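Local coordinates for peptidase M42 (Thaumarchaeota archaeon SCGC AB-539-E09, PDB 5DS0), which is probably a metal-dependent aminopeptidase of the M42 family that removes N-terminal residues from peptides, assembling as a twelve-subunit TET particle, at residues P274-E277 / F278-V282. Residues are numbered along the deposited sequence; the frame is centred on the assembly and turned at random.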
ATOM      1  N   PRO C 274     -20.028  -9.170 -47.015  1.00 36.75           N
ATOM      2  CA  PRO C 274     -19.861  -9.680 -48.381  1.00 37.66           C
ATOM      3  C   PRO C 274     -18.448  -9.513 -48.950  1.00 38.34           C
ATOM      4  O   PRO C 274     -17.930 -10.425 -49.584  1.00 39.63           O
ATOM      5  CB  PRO C 274     -20.854  -8.837 -49.179  1.00 37.61           C
ATOM      6  CG  PRO C 274     -21.945  -8.556 -48.207  1.00 37.27           C
ATOM      7  CD  PRO C 274     -21.297  -8.431 -46.864  1.00 36.74           C
ATOM      8  N   LEU C 275     -17.843  -8.345 -48.735  1.00 39.02           N
ATOM      9  CA  LEU C 275     -16.495  -8.069 -49.220  1.00 38.64           C
ATOM     10  C   LEU C 275     -15.474  -8.949 -48.506  1.00 39.40           C
ATOM     11  O   LEU C 275     -14.537  -9.438 -49.136  1.00 40.36           O
ATOM     12  CB  LEU C 275     -16.130  -6.600 -49.028  1.00 37.94           C
ATOM     13  CG  LEU C 275     -14.683  -6.190 -49.378  1.00 38.20           C
ATOM     14  CD1 LEU C 275     -14.304  -6.584 -50.794  1.00 38.52           C
ATOM     15  CD2 LEU C 275     -14.484  -4.691 -49.187  1.00 37.90           C
ATOM     16  N   LYS C 276     -15.660  -9.163 -47.206  1.00 39.88           N
ATOM     17  CA  LYS C 276     -14.790 -10.064 -46.465  1.00 41.44           C
ATOM     18  C   LYS C 276     -14.828 -11.465 -47.072  1.00 41.95           C
ATOM     19  O   LYS C 276     -13.784 -12.066 -47.309  1.00 40.86           O
ATOM     20  CB  LYS C 276     -15.191 -10.132 -44.987  1.00 42.91           C
ATOM     21  CG  LYS C 276     -14.284 -11.021 -44.139  1.00 43.96           C
ATOM     22  CD  LYS C 276     -14.862 -11.293 -42.765  1.00 45.36           C
ATOM     23  CE  LYS C 276     -15.880 -12.428 -42.774  1.00 48.07           C
ATOM     24  NZ  LYS C 276     -16.446 -12.633 -41.406  1.00 48.50           N
ATOM     25  N   GLU C 277     -16.032 -11.974 -47.312  1.00 43.62           N
ATOM     26  CA  GLU C 277     -16.196 -13.312 -47.859  1.00 45.89           C
ATOM     27  C   GLU C 277     -15.561 -13.391 -49.248  1.00 44.01           C
ATOM     28  O   GLU C 277     -14.950 -14.401 -49.607  1.00 43.93           O
ATOM     29  CB  GLU C 277     -17.683 -13.723 -47.899  1.00 49.65           C
ATOM     30  CG  GLU C 277     -18.374 -13.827 -46.544  1.00 54.48           C
ATOM     31  CD  GLU C 277     -17.639 -14.704 -45.502  1.00 62.38           C
ATOM     32  OE1 GLU C 277     -16.877 -15.651 -45.876  1.00 68.19           O
ATOM     33  OE2 GLU C 277     -17.824 -14.449 -44.276  1.00 66.75           O
ATOM     34  N   PHE C 278     -15.707 -12.318 -50.011  1.00 40.94           N
ATOM     35  CA  PHE C 278     -15.143 -12.226 -51.339  1.00 40.80           C
ATOM     36  C   PHE C 278     -13.632 -12.406 -51.322  1.00 39.90           C
ATOM     37  O   PHE C 278     -13.081 -13.216 -52.071  1.00 41.20           O
ATOM     38  CB  PHE C 278     -15.519 -10.872 -51.940  1.00 41.24           C
ATOM     39  CG  PHE C 278     -14.866 -10.567 -53.264  1.00 41.94           C
ATOM     40  CD1 PHE C 278     -15.360 -11.109 -54.446  1.00 42.33           C
ATOM     41  CD2 PHE C 278     -13.772  -9.704 -53.330  1.00 41.70           C
ATOM     42  CE1 PHE C 278     -14.768 -10.812 -55.663  1.00 43.05           C
ATOM     43  CE2 PHE C 278     -13.177  -9.405 -54.548  1.00 42.16           C
ATOM     44  CZ  PHE C 278     -13.678  -9.959 -55.715  1.00 42.94           C
ATOM     45  N   VAL C 279     -12.964 -11.684 -50.441  1.00 38.55           N
ATOM     46  CA  VAL C 279     -11.511 -11.791 -50.326  1.00 37.76           C
ATOM     47  C   VAL C 279     -11.079 -13.202 -49.893  1.00 37.19           C
ATOM     48  O   VAL C 279     -10.147 -13.770 -50.451  1.00 37.20           O
ATOM     49  CB  VAL C 279     -10.954 -10.752 -49.337  1.00 37.12           C
ATOM     50  CG1 VAL C 279      -9.452 -10.930 -49.156  1.00 37.39           C
ATOM     51  CG2 VAL C 279     -11.257  -9.347 -49.827  1.00 36.99           C
ATOM     52  N   ILE C 280     -11.766 -13.765 -48.910  1.00 36.73           N
ATOM     53  CA  ILE C 280     -11.449 -15.103 -48.447  1.00 37.81           C
ATOM     54  C   ILE C 280     -11.519 -16.109 -49.595  1.00 39.76           C
ATOM     55  O   ILE C 280     -10.641 -16.974 -49.711  1.00 40.75           O
ATOM     56  CB  ILE C 280     -12.370 -15.545 -47.285  1.00 37.29           C
ATOM     57  CG1 ILE C 280     -11.992 -14.783 -46.011  1.00 36.55           C
ATOM     58  CG2 ILE C 280     -12.247 -17.034 -47.012  1.00 37.44           C
ATOM     59  CD1 ILE C 280     -13.043 -14.827 -44.925  1.00 36.88           C
ATOM     60  N   ASN C 281     -12.540 -15.980 -50.444  1.00 40.68           N
ATOM     61  CA  ASN C 281     -12.736 -16.910 -51.562  1.00 41.89           C
ATOM     62  C   ASN C 281     -11.746 -16.687 -52.683  1.00 41.43           C
ATOM     63  O   ASN C 281     -11.196 -17.644 -53.223  1.00 42.52           O
ATOM     64  CB  ASN C 281     -14.151 -16.826 -52.112  1.00 43.63           C
ATOM     65  CG  ASN C 281     -15.191 -17.270 -51.099  1.00 46.66           C
ATOM     66  OD1 ASN C 281     -14.897 -17.989 -50.135  1.00 48.16           O
ATOM     67  ND2 ASN C 281     -16.422 -16.815 -51.290  1.00 49.78           N
ATOM     68  N   VAL C 282     -11.500 -15.431 -53.027  1.00 39.50           N
ATOM     69  CA  VAL C 282     -10.517 -15.137 -54.045  1.00 39.32           C
ATOM     70  C   VAL C 282      -9.163 -15.728 -53.656  1.00 39.18           C
ATOM     71  O   VAL C 282      -8.468 -16.309 -54.494  1.00 39.30           O
ATOM     72  CB  VAL C 282     -10.398 -13.628 -54.292  1.00 38.91           C
ATOM     73  CG1 VAL C 282      -9.174 -13.302 -55.146  1.00 39.02           C
ATOM     74  CG2 VAL C 282     -11.663 -13.116 -54.974  1.00 39.27           C
TER
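L275 sends CD1 to two partners on the following turn of the helix: CD2 of F278 at 4.1 Å and CG2 of V279 at 4.2 Å. With CG anti to the backbone N (chi1 175°), the L275 side chain lies beside its own carbonyl carbon, which carries CD1 forward to both; it meets F278 at a slant. V282 CG2 sits 3.8 Å above one face of the same ring, displaced toward its periphery. This is the close-packed side: L275 and V279 also press on V315 of strand 314-322, while F278 meets F358 edge-to-face and V282 reaches L346 of helix 333-349. K276 and I280 form a flank between, partly covered by L262 of strand 261-263 and, at K276, by G156 of a second subunit; I280 CD1 lies 4.1 Å from K276 CG. K276, bent at chi3 (82°), hydrogen-bonds through NZ to Q273 and forms a long, 3.7 Å salt bridge to OE2 of E277. The solvent side belongs to E277 and N281, both exposed. Four backbone bonds link the segments along the helix, from F278 N to P274 O through N281 N to E277 O; the straightest, I280 N to K276 O, has an N-H...O angle of 168°. This i+4 to i pattern marks an alpha-helix; buried L275 and V279 against exposed E277 and N281 make it amphipathic, packed on the central mixed beta-sheet of an alpha/beta fold.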